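Dioxygenase (Pseudomonas brassicacearum, PDB 5V2D) probably cleaves the central carbon-carbon double bond of lignin-derived stilbenes with dioxygen at a non-haem iron, as carotenoid-cleavage-type dioxygenases do. Local coordinates at residues F176-F185 and V214-L224; L225-P233 and V282-W293. All coordinates share one frame; numbering follows the deposited sequence.

Interaction 1 (F176-F185 and V214-L224); sequences FDGQIKSATF and VYFELSPDGKL
Gln179 NE2 is gripped by two carbonyl oxygens: it donates to Gly222 O at 2.8 Å, within that carbonyl's plane, and to Phe176 O, which it meets from above the plane. Both acceptors lie close to the amide plane of Gln179. The other end of the amide, OE1, takes Leu224 N at 2.8 Å in a nearly straight bond (167°). Phe176 O also receives Gln179 N from its opposite face, closing the type I' turn 176-179. Replacing Gln179 by alanine removes the amide, and would probably leave Leu224 N without its acceptor, and Gly222 O and Phe176 O without the NE2 donor, weakening the tie between the two segments.

Farther along the segment the contact is mainly apolar. With CG1 beside its backbone N (chi1 -65°), Ile180 lays CD1 over the centre of the Phe216 ring, 3.6 Å from CD1 to the centroid; Val214 CG1 lies on the opposite face, toward its rim. Ser182 OG sits at that ring's edge, 3.4 Å from Phe216 CZ, while bonding to Thr184 O. Phe176 CD2 meets Leu218 CD2 at 3.8 Å. The arrangement suits the family's seven-bladed beta-propeller: a link between successive blades folds back over strand 212-218 of the second.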
loop_
_atom_site.group_PDB
_atom_site.type_symbol
_atom_site.label_atom_id
_atom_site.label_comp_id
_atom_site.label_asym_id
_atom_site.label_seq_id
_atom_site.Cartn_x
_atom_site.Cartn_y
_atom_site.Cartn_z
ATOM N N PHE A 176 17.582 -6.692 9.438
ATOM C CA PHE A 176 18.659 -6.162 8.560
ATOM C C PHE A 176 20.011 -6.348 9.277
ATOM O O PHE A 176 20.729 -5.360 9.497
ATOM C CB PHE A 176 18.422 -4.701 8.138
ATOM C CG PHE A 176 17.130 -4.490 7.385
ATOM C CD1 PHE A 176 15.927 -4.304 8.072
ATOM C CD2 PHE A 176 17.144 -4.494 6.015
ATOM C CE1 PHE A 176 14.746 -4.079 7.361
ATOM C CE2 PHE A 176 15.960 -4.318 5.287
ATOM C CZ PHE A 176 14.761 -4.064 5.981
ATOM N N ASP A 177 20.276 -7.570 9.651
ATOM C CA ASP A 177 21.517 -7.941 10.396
ATOM C C ASP A 177 21.780 -7.074 11.627
ATOM O O ASP A 177 22.897 -6.670 11.852
ATOM C CB ASP A 177 22.721 -7.884 9.418
ATOM C CG ASP A 177 22.576 -8.863 8.262
ATOM O OD1 ASP A 177 22.538 -8.504 7.034
ATOM O OD2 ASP A 177 22.431 -10.050 8.583
ATOM N N GLY A 178 20.713 -6.739 12.367
ATOM C CA GLY A 178 20.782 -5.893 13.529
ATOM C C GLY A 178 21.049 -4.444 13.317
ATOM O O GLY A 178 21.203 -3.743 14.281
ATOM N N GLN A 179 21.043 -3.927 12.091
ATOM C CA GLN A 179 21.427 -2.535 11.854
ATOM C C GLN A 179 20.352 -1.501 12.065
ATOM O O GLN A 179 20.657 -0.315 12.185
ATOM C CB GLN A 179 22.002 -2.359 10.443
ATOM C CG GLN A 179 23.241 -3.177 10.133
ATOM C CD GLN A 179 23.560 -3.251 8.656
ATOM O OE1 GLN A 179 24.414 -2.517 8.143
ATOM N NE2 GLN A 179 22.811 -4.095 7.933
ATOM N N ILE A 180 19.083 -1.920 12.076
ATOM C CA ILE A 180 17.948 -0.956 12.094
ATOM C C ILE A 180 17.518 -0.878 13.540
ATOM O O ILE A 180 17.122 -1.863 14.074
ATOM C CB ILE A 180 16.776 -1.409 11.176
ATOM C CG1 ILE A 180 17.228 -1.417 9.738
ATOM C CG2 ILE A 180 15.568 -0.540 11.397
ATOM C CD1 ILE A 180 17.513 -0.091 9.114
ATOM N N LYS A 181 17.589 0.291 14.150
ATOM C CA LYS A 181 17.321 0.417 15.551
ATOM C C LYS A 181 16.013 1.148 15.822
ATOM O O LYS A 181 15.739 1.433 16.962
ATOM C CB LYS A 181 18.460 1.226 16.247
ATOM C CG LYS A 181 19.855 0.704 16.067
ATOM C CD LYS A 181 19.986 -0.729 16.466
ATOM C CE LYS A 181 21.450 -1.155 16.557
ATOM N NZ LYS A 181 21.448 -2.606 16.983
ATOM N N SER A 182 15.229 1.506 14.825
ATOM C CA SER A 182 13.942 2.115 15.065
ATOM C C SER A 182 12.990 1.043 15.513
ATOM O O SER A 182 13.174 -0.118 15.268
ATOM C CB SER A 182 13.379 2.772 13.797
ATOM O OG SER A 182 13.591 1.929 12.707
ATOM N N ALA A 183 11.924 1.491 16.149
ATOM C CA ALA A 183 10.862 0.576 16.594
ATOM C C ALA A 183 10.019 0.092 15.429
ATOM O O ALA A 183 9.385 -0.926 15.560
ATOM C CB ALA A 183 9.954 1.271 17.638
ATOM N N THR A 184 10.010 0.817 14.308
ATOM C CA THR A 184 9.149 0.486 13.144
ATOM C C THR A 184 9.941 0.584 11.856
ATOM O O THR A 184 11.074 1.084 11.865
ATOM C CB THR A 184 7.992 1.490 13.060
ATOM O OG1 THR A 184 8.526 2.790 12.767
ATOM C CG2 THR A 184 7.215 1.557 14.389
ATOM N N PHE A 185 9.338 0.142 10.754
ATOM C CA PHE A 185 9.930 0.283 9.423
ATOM C C PHE A 185 8.813 0.465 8.427
ATOM O O PHE A 185 7.811 -0.248 8.525
ATOM C CB PHE A 185 10.720 -0.971 9.176
ATOM C CG PHE A 185 11.642 -0.910 8.000
ATOM C CD1 PHE A 185 12.962 -0.479 8.139
ATOM C CD2 PHE A 185 11.213 -1.333 6.736
ATOM C CE1 PHE A 185 13.809 -0.472 7.059
ATOM C CE2 PHE A 185 12.073 -1.324 5.671
ATOM C CZ PHE A 185 13.388 -0.896 5.835
ATOM N N VAL A 214 13.099 8.759 10.889
ATOM C CA VAL A 214 14.430 8.350 10.436
ATOM C C VAL A 214 14.391 7.979 8.984
ATOM O O VAL A 214 13.478 7.196 8.612
ATOM C CB VAL A 214 14.932 7.032 11.093
ATOM C CG1 VAL A 214 16.431 6.889 10.998
ATOM C CG2 VAL A 214 14.344 6.768 12.406
ATOM N N TYR A 215 15.365 8.442 8.194
ATOM C CA TYR A 215 15.606 7.917 6.833
ATOM C C TYR A 215 16.697 6.841 6.877
ATOM O O TYR A 215 17.678 7.004 7.604
ATOM C CB TYR A 215 16.037 9.056 5.887
ATOM C CG TYR A 215 16.438 8.562 4.543
ATOM C CD1 TYR A 215 15.520 7.947 3.743
ATOM C CD2 TYR A 215 17.735 8.661 4.086
ATOM C CE1 TYR A 215 15.856 7.443 2.518
ATOM C CE2 TYR A 215 18.089 8.202 2.851
ATOM C CZ TYR A 215 17.151 7.582 2.063
ATOM O OH TYR A 215 17.480 7.045 0.846
ATOM N N PHE A 216 16.518 5.754 6.149
ATOM C CA PHE A 216 17.472 4.690 5.981
ATOM C C PHE A 216 17.776 4.417 4.515
ATOM O O PHE A 216 16.847 4.334 3.703
ATOM C CB PHE A 216 16.928 3.347 6.498
ATOM C CG PHE A 216 16.588 3.336 7.917
ATOM C CD1 PHE A 216 15.256 3.147 8.345
ATOM C CD2 PHE A 216 17.596 3.442 8.857
ATOM C CE1 PHE A 216 14.961 3.060 9.699
ATOM C CE2 PHE A 216 17.287 3.381 10.245
ATOM C CZ PHE A 216 15.948 3.202 10.642
ATOM N N GLU A 217 19.071 4.163 4.210
ATOM C CA GLU A 217 19.462 3.746 2.903
ATOM C C GLU A 217 20.327 2.513 3.004
ATOM O O GLU A 217 21.402 2.555 3.641
ATOM C CB GLU A 217 20.148 4.881 2.169
ATOM C CG GLU A 217 20.470 4.485 0.715
ATOM C CD GLU A 217 20.509 5.674 -0.267
ATOM O OE1 GLU A 217 20.956 5.340 -1.381
ATOM O OE2 GLU A 217 20.065 6.845 0.009
ATOM N N LEU A 218 19.878 1.414 2.366
ATOM C CA LEU A 218 20.528 0.132 2.375
ATOM C C LEU A 218 20.999 -0.330 1.007
ATOM O O LEU A 218 20.339 -0.084 -0.016
ATOM C CB LEU A 218 19.682 -0.963 3.024
ATOM C CG LEU A 218 19.250 -0.685 4.492
ATOM C CD1 LEU A 218 17.760 -0.501 4.604
ATOM C CD2 LEU A 218 19.719 -1.743 5.443
ATOM N N SER A 219 22.169 -0.985 0.983
ATOM C CA SER A 219 22.717 -1.511 -0.212
ATOM C C SER A 219 21.949 -2.714 -0.607
ATOM O O SER A 219 21.205 -3.302 0.207
ATOM C CB SER A 219 24.238 -1.864 0.015
ATOM O OG SER A 219 24.342 -3.123 0.643
ATOM N N PRO A 220 22.074 -3.126 -1.877
ATOM C CA PRO A 220 21.330 -4.350 -2.305
ATOM C C PRO A 220 21.697 -5.625 -1.561
ATOM O O PRO A 220 20.904 -6.575 -1.524
ATOM C CB PRO A 220 21.654 -4.466 -3.808
ATOM C CG PRO A 220 22.765 -3.543 -4.057
ATOM C CD PRO A 220 22.877 -2.539 -2.980
ATOM N N ASP A 221 22.879 -5.655 -0.984
ATOM C CA ASP A 221 23.335 -6.770 -0.148
ATOM C C ASP A 221 23.116 -6.521 1.330
ATOM O O ASP A 221 23.632 -7.257 2.153
ATOM C CB ASP A 221 24.804 -7.081 -0.564
ATOM C CG ASP A 221 24.833 -7.456 -2.085
ATOM O OD1 ASP A 221 24.056 -8.366 -2.386
ATOM O OD2 ASP A 221 25.370 -6.756 -2.995
ATOM N N GLY A 222 22.317 -5.512 1.693
ATOM C CA GLY A 222 21.833 -5.395 3.069
ATOM C C GLY A 222 22.623 -4.552 4.021
ATOM O O GLY A 222 22.338 -4.470 5.216
ATOM N N LYS A 223 23.546 -3.807 3.499
ATOM C CA LYS A 223 24.407 -3.014 4.345
ATOM C C LYS A 223 23.786 -1.649 4.554
ATOM O O LYS A 223 23.356 -1.000 3.585
ATOM C CB LYS A 223 25.825 -3.000 3.728
ATOM C CG LYS A 223 26.618 -1.782 4.043
ATOM C CD LYS A 223 27.091 -1.706 5.471
ATOM C CE LYS A 223 28.442 -0.914 5.357
ATOM N NZ LYS A 223 28.981 -0.424 6.632
ATOM N N LEU A 224 23.731 -1.177 5.802
ATOM C CA LEU A 224 23.216 0.166 6.083
ATOM C C LEU A 224 24.215 1.207 5.670
ATOM O O LEU A 224 25.289 1.262 6.246
ATOM C CB LEU A 224 22.797 0.344 7.501
ATOM C CG LEU A 224 22.149 1.641 7.905
ATOM C CD1 LEU A 224 20.863 1.903 7.136
ATOM C CD2 LEU A 224 21.838 1.634 9.399
HETATM O O HOH W 1 20.868 -6.189 6.179
#

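Interaction 2 (L225-P233 and V282-W293); sequences LHEIWFQAP and VPRNGRAQDVRW
His226 points the edge of its imidazole at the turn 283-286 of the opposing segment. Its NE2 donates to Gly286 O at 2.8 Å, in the carbonyl plane and on a lone pair, although the bond is bent (141° at the hydrogen). Gly286 O also lies near the ring plane, as does Arg284 O, which is 3.3 Å from His226 CD2. CG stands anti to the backbone N (chi1 -168°), which carries the ring out from the strand to these carbonyls. Leu225 and His226 together face Glu217 on the adjacent strand, a classic beta bulge.

Ile228 packs against the backbone of the same turn and of the residues after it. Its CD1 lies 3.4 Å from Pro283 O and also reaches Val282 CG2, its CG1 rests against Gly286 O, and its CG2 meets the backbone at Arg287 and Ala288. This is an interface between neighbouring blades of a beta-propeller: the outermost strand, 224-231, of one antiparallel sheet packs on the link between strands 276-283 and 292-298 of the next, and on the adjoining ends of those strands.

Beyond Ile228, Trp229 O is touched by Ala288 CB. The Phe230 ring lies against Val291 and Trp293: Val291 CG2 sits over one face, 3.9 Å from CG2 to the ring centroid and offset toward the rim, and Trp293 CZ2 comes up at the edge, 4.0 Å from Phe230 CE1. Phe250 adds an edge-to-face contact to the same ring. Gln231 contributes its backbone O against Trp293 CZ2, while its amide NE2 bonds to Asp212. Ala232 sets CB 3.9 Å from Trp293 CH2. Pro233 then lays CD over one face of the Trp293 six-membered ring, 4.1 Å from CD to the centroid, as a CH-pi contact.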
loop_
_atom_site.group_PDB
_atom_site.type_symbol
_atom_site.label_atom_id
_atom_site.label_comp_id
_atom_site.label_asym_id
_atom_site.label_seq_id
_atom_site.Cartn_x
_atom_site.Cartn_y
_atom_site.Cartn_z
ATOM N N LEU A 225 23.883 2.018 4.647
ATOM C CA LEU A 225 24.813 3.012 4.132
ATOM C C LEU A 225 24.685 4.355 4.768
ATOM O O LEU A 225 25.677 5.089 4.837
ATOM C CB LEU A 225 24.642 3.174 2.646
ATOM C CG LEU A 225 24.785 1.887 1.809
ATOM C CD1 LEU A 225 24.347 2.102 0.376
ATOM C CD2 LEU A 225 26.233 1.406 1.818
ATOM N N HIS A 226 23.498 4.726 5.261
ATOM C CA HIS A 226 23.291 6.046 5.784
ATOM C C HIS A 226 21.959 6.016 6.562
ATOM O O HIS A 226 21.016 5.319 6.175
ATOM C CB HIS A 226 23.195 7.083 4.636
ATOM C CG HIS A 226 23.266 8.509 5.120
ATOM N ND1 HIS A 226 24.221 8.983 6.008
ATOM C CD2 HIS A 226 22.434 9.535 4.887
ATOM C CE1 HIS A 226 23.967 10.243 6.295
ATOM N NE2 HIS A 226 22.934 10.627 5.562
ATOM N N GLU A 227 21.883 6.782 7.613
ATOM C CA GLU A 227 20.673 7.002 8.344
ATOM C C GLU A 227 20.608 8.446 8.791
ATOM O O GLU A 227 21.640 9.105 8.936
ATOM C CB GLU A 227 20.572 6.046 9.508
ATOM C CG GLU A 227 21.655 6.162 10.576
ATOM C CD GLU A 227 21.519 5.060 11.621
ATOM O OE1 GLU A 227 22.560 4.586 12.012
ATOM O OE2 GLU A 227 20.403 4.635 11.991
ATOM N N ILE A 228 19.415 9.014 8.882
ATOM C CA ILE A 228 19.231 10.388 9.311
ATOM C C ILE A 228 18.091 10.376 10.295
ATOM O O ILE A 228 16.913 10.150 9.899
ATOM C CB ILE A 228 18.858 11.334 8.141
ATOM C CG1 ILE A 228 19.768 11.175 6.931
ATOM C CG2 ILE A 228 18.792 12.792 8.625
ATOM C CD1 ILE A 228 19.349 12.042 5.758
ATOM N N TRP A 229 18.415 10.588 11.571
ATOM C CA TRP A 229 17.404 10.670 12.635
ATOM C C TRP A 229 17.072 12.124 12.874
ATOM O O TRP A 229 17.973 12.934 12.985
ATOM C CB TRP A 229 17.954 10.105 13.946
ATOM C CG TRP A 229 18.145 8.613 13.882
ATOM C CD1 TRP A 229 19.144 7.948 13.239
ATOM C CD2 TRP A 229 17.312 7.607 14.496
ATOM N NE1 TRP A 229 18.987 6.604 13.391
ATOM C CE2 TRP A 229 17.899 6.358 14.203
ATOM C CE3 TRP A 229 16.168 7.655 15.287
ATOM C CZ2 TRP A 229 17.348 5.148 14.614
ATOM C CZ3 TRP A 229 15.633 6.457 15.730
ATOM C CH2 TRP A 229 16.219 5.208 15.391
ATOM N N PHE A 230 15.795 12.463 12.966
ATOM C CA PHE A 230 15.404 13.817 13.320
ATOM C C PHE A 230 14.040 13.765 13.968
ATOM O O PHE A 230 13.550 12.660 14.246
ATOM C CB PHE A 230 15.443 14.716 12.086
ATOM C CG PHE A 230 14.501 14.331 10.945
ATOM C CD1 PHE A 230 13.366 15.082 10.704
ATOM C CD2 PHE A 230 14.826 13.289 10.074
ATOM C CE1 PHE A 230 12.520 14.803 9.614
ATOM C CE2 PHE A 230 13.975 12.945 9.030
ATOM C CZ PHE A 230 12.816 13.730 8.789
ATOM N N GLN A 231 13.437 14.918 14.258
ATOM C CA GLN A 231 12.171 14.927 14.929
ATOM C C GLN A 231 11.174 15.814 14.236
ATOM O O GLN A 231 11.479 16.924 13.766
ATOM C CB GLN A 231 12.352 15.398 16.367
ATOM C CG GLN A 231 13.236 14.455 17.169
ATOM C CD GLN A 231 12.863 14.479 18.590
ATOM O OE1 GLN A 231 12.321 15.470 19.095
ATOM N NE2 GLN A 231 13.120 13.395 19.265
ATOM N N ALA A 232 9.947 15.337 14.176
ATOM C CA ALA A 232 8.836 16.132 13.715
ATOM C C ALA A 232 8.335 16.969 14.887
ATOM O O ALA A 232 8.618 16.642 16.045
ATOM C CB ALA A 232 7.715 15.213 13.261
ATOM N N PRO A 233 7.510 17.986 14.598
ATOM C CA PRO A 233 6.944 18.811 15.670
ATOM C C PRO A 233 5.837 18.091 16.422
ATOM O O PRO A 233 5.463 18.545 17.474
ATOM C CB PRO A 233 6.444 20.061 14.940
ATOM C CG PRO A 233 6.188 19.602 13.524
ATOM C CD PRO A 233 7.265 18.576 13.257
ATOM N N VAL A 282 14.723 16.655 3.079
ATOM C CA VAL A 282 16.069 16.574 3.535
ATOM C C VAL A 282 16.981 15.987 2.476
ATOM O O VAL A 282 16.565 15.086 1.750
ATOM C CB VAL A 282 16.125 15.762 4.846
ATOM C CG1 VAL A 282 15.712 14.310 4.692
ATOM C CG2 VAL A 282 17.511 15.852 5.433
ATOM N N PRO A 283 18.223 16.456 2.398
ATOM C CA PRO A 283 19.126 15.779 1.451
ATOM C C PRO A 283 19.339 14.341 1.791
ATOM O O PRO A 283 19.470 13.962 2.973
ATOM C CB PRO A 283 20.495 16.563 1.539
ATOM C CG PRO A 283 20.116 17.879 2.128
ATOM C CD PRO A 283 18.849 17.669 2.956
ATOM N N ARG A 284 19.400 13.540 0.734
ATOM C CA ARG A 284 19.483 12.131 0.845
ATOM C C ARG A 284 20.744 11.650 1.550
ATOM O O ARG A 284 20.757 10.624 2.240
ATOM C CB ARG A 284 19.416 11.590 -0.552
ATOM C CG ARG A 284 19.105 10.127 -0.592
ATOM C CD ARG A 284 18.574 9.727 -1.979
ATOM N NE ARG A 284 19.100 8.384 -2.268
ATOM C CZ ARG A 284 19.006 7.762 -3.407
ATOM N NH1 ARG A 284 19.564 6.577 -3.527
ATOM N NH2 ARG A 284 18.388 8.326 -4.450
ATOM N N ASN A 285 21.812 12.422 1.426
ATOM C CA ASN A 285 23.073 12.115 2.114
ATOM C C ASN A 285 23.349 13.122 3.236
ATOM O O ASN A 285 24.500 13.265 3.673
ATOM C CB ASN A 285 24.232 12.129 1.062
ATOM C CG ASN A 285 24.476 13.521 0.455
ATOM O OD1 ASN A 285 23.676 14.481 0.596
ATOM N ND2 ASN A 285 25.617 13.635 -0.191
ATOM N N GLY A 286 22.302 13.723 3.747
ATOM C CA GLY A 286 22.421 14.825 4.692
ATOM C C GLY A 286 22.316 14.388 6.147
ATOM O O GLY A 286 22.496 13.192 6.506
ATOM N N ARG A 287 22.046 15.393 6.982
ATOM C CA ARG A 287 21.995 15.234 8.438
ATOM C C ARG A 287 20.758 15.985 8.938
ATOM O O ARG A 287 20.115 16.785 8.190
ATOM C CB ARG A 287 23.242 15.895 9.090
ATOM C CG ARG A 287 24.512 15.745 8.328
ATOM C CD ARG A 287 25.288 17.056 8.278
ATOM N NE ARG A 287 26.088 17.064 9.458
ATOM C CZ ARG A 287 27.021 17.989 9.724
ATOM N NH1 ARG A 287 27.212 19.002 8.870
ATOM N NH2 ARG A 287 27.754 17.861 10.842
ATOM N N ALA A 288 20.449 15.758 10.207
ATOM C CA ALA A 288 19.272 16.356 10.835
ATOM C C ALA A 288 19.148 17.838 10.660
ATOM O O ALA A 288 18.076 18.375 10.382
ATOM C CB ALA A 288 19.190 15.984 12.295
ATOM N N GLN A 289 20.263 18.545 10.762
ATOM C CA GLN A 289 20.191 19.991 10.669
ATOM C C GLN A 289 19.812 20.507 9.260
ATOM O O GLN A 289 19.479 21.674 9.081
ATOM C CB GLN A 289 21.529 20.579 11.177
ATOM C CG GLN A 289 22.675 20.398 10.208
ATOM C CD GLN A 289 24.079 20.280 10.850
ATOM O OE1 GLN A 289 24.950 21.169 10.666
ATOM N NE2 GLN A 289 24.253 19.252 11.675
ATOM N N ASP A 290 19.877 19.662 8.239
ATOM C CA ASP A 290 19.559 20.062 6.879
ATOM C C ASP A 290 18.046 19.960 6.584
ATOM O O ASP A 290 17.601 20.399 5.501
ATOM C CB ASP A 290 20.298 19.168 5.885
ATOM C CG ASP A 290 21.875 19.151 6.081
ATOM O OD1 ASP A 290 22.402 20.225 6.320
ATOM O OD2 ASP A 290 22.600 18.089 6.053
ATOM N N VAL A 291 17.258 19.413 7.515
ATOM C CA VAL A 291 15.855 19.226 7.247
ATOM C C VAL A 291 15.167 20.549 7.055
ATOM O O VAL A 291 15.413 21.437 7.814
ATOM C CB VAL A 291 15.150 18.478 8.397
ATOM C CG1 VAL A 291 13.623 18.470 8.178
ATOM C CG2 VAL A 291 15.682 17.069 8.489
ATOM N N ARG A 292 14.329 20.692 6.042
ATOM C CA ARG A 292 13.481 21.879 5.878
ATOM C C ARG A 292 12.028 21.477 5.888
ATOM O O ARG A 292 11.665 20.439 5.290
ATOM C CB ARG A 292 13.743 22.555 4.543
ATOM C CG ARG A 292 15.058 23.367 4.534
ATOM C CD ARG A 292 14.806 24.757 5.172
ATOM N NE ARG A 292 13.837 25.395 4.292
ATOM C CZ ARG A 292 14.157 25.849 3.091
ATOM N NH1 ARG A 292 15.424 25.782 2.615
ATOM N NH2 ARG A 292 13.185 26.335 2.369
ATOM N N TRP A 293 11.173 22.310 6.482
ATOM C CA TRP A 293 9.736 22.017 6.609
ATOM C C TRP A 293 8.887 22.875 5.695
ATOM O O TRP A 293 9.147 24.098 5.536
ATOM C CB TRP A 293 9.328 22.217 8.052
ATOM C CG TRP A 293 9.942 21.124 8.939
ATOM C CD1 TRP A 293 11.131 21.201 9.626
ATOM C CD2 TRP A 293 9.414 19.833 9.197
ATOM N NE1 TRP A 293 11.359 20.043 10.276
ATOM C CE2 TRP A 293 10.325 19.181 10.051
ATOM C CE3 TRP A 293 8.248 19.158 8.801
ATOM C CZ2 TRP A 293 10.114 17.876 10.540
ATOM C CZ3 TRP A 293 8.040 17.832 9.306
ATOM C CH2 TRP A 293 8.971 17.237 10.142
#

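Both contacts engage one antiparallel sheet, through its neighbouring strands 212-218 and 224-231. Interaction 1 is buried and brings the incoming link onto strand 212-218 and the turn that follows it; the side chain of Phe185 in that link is about 13 Å from the bound iron. Interaction 2, only partly buried, joins the outermost strand 224-231 to the following sheet. Their chemistry differs accordingly: interaction 1 pairs a glutamine amide bound to backbone with a phenylalanine-centred core, whereas interaction 2 relies on a single crossing hydrogen bond and a row of apolar contacts about Phe230 and Trp293. The two are tied directly by the salt bridge between Glu217 OE1 and Arg284 NH1, 2.8 Å apart.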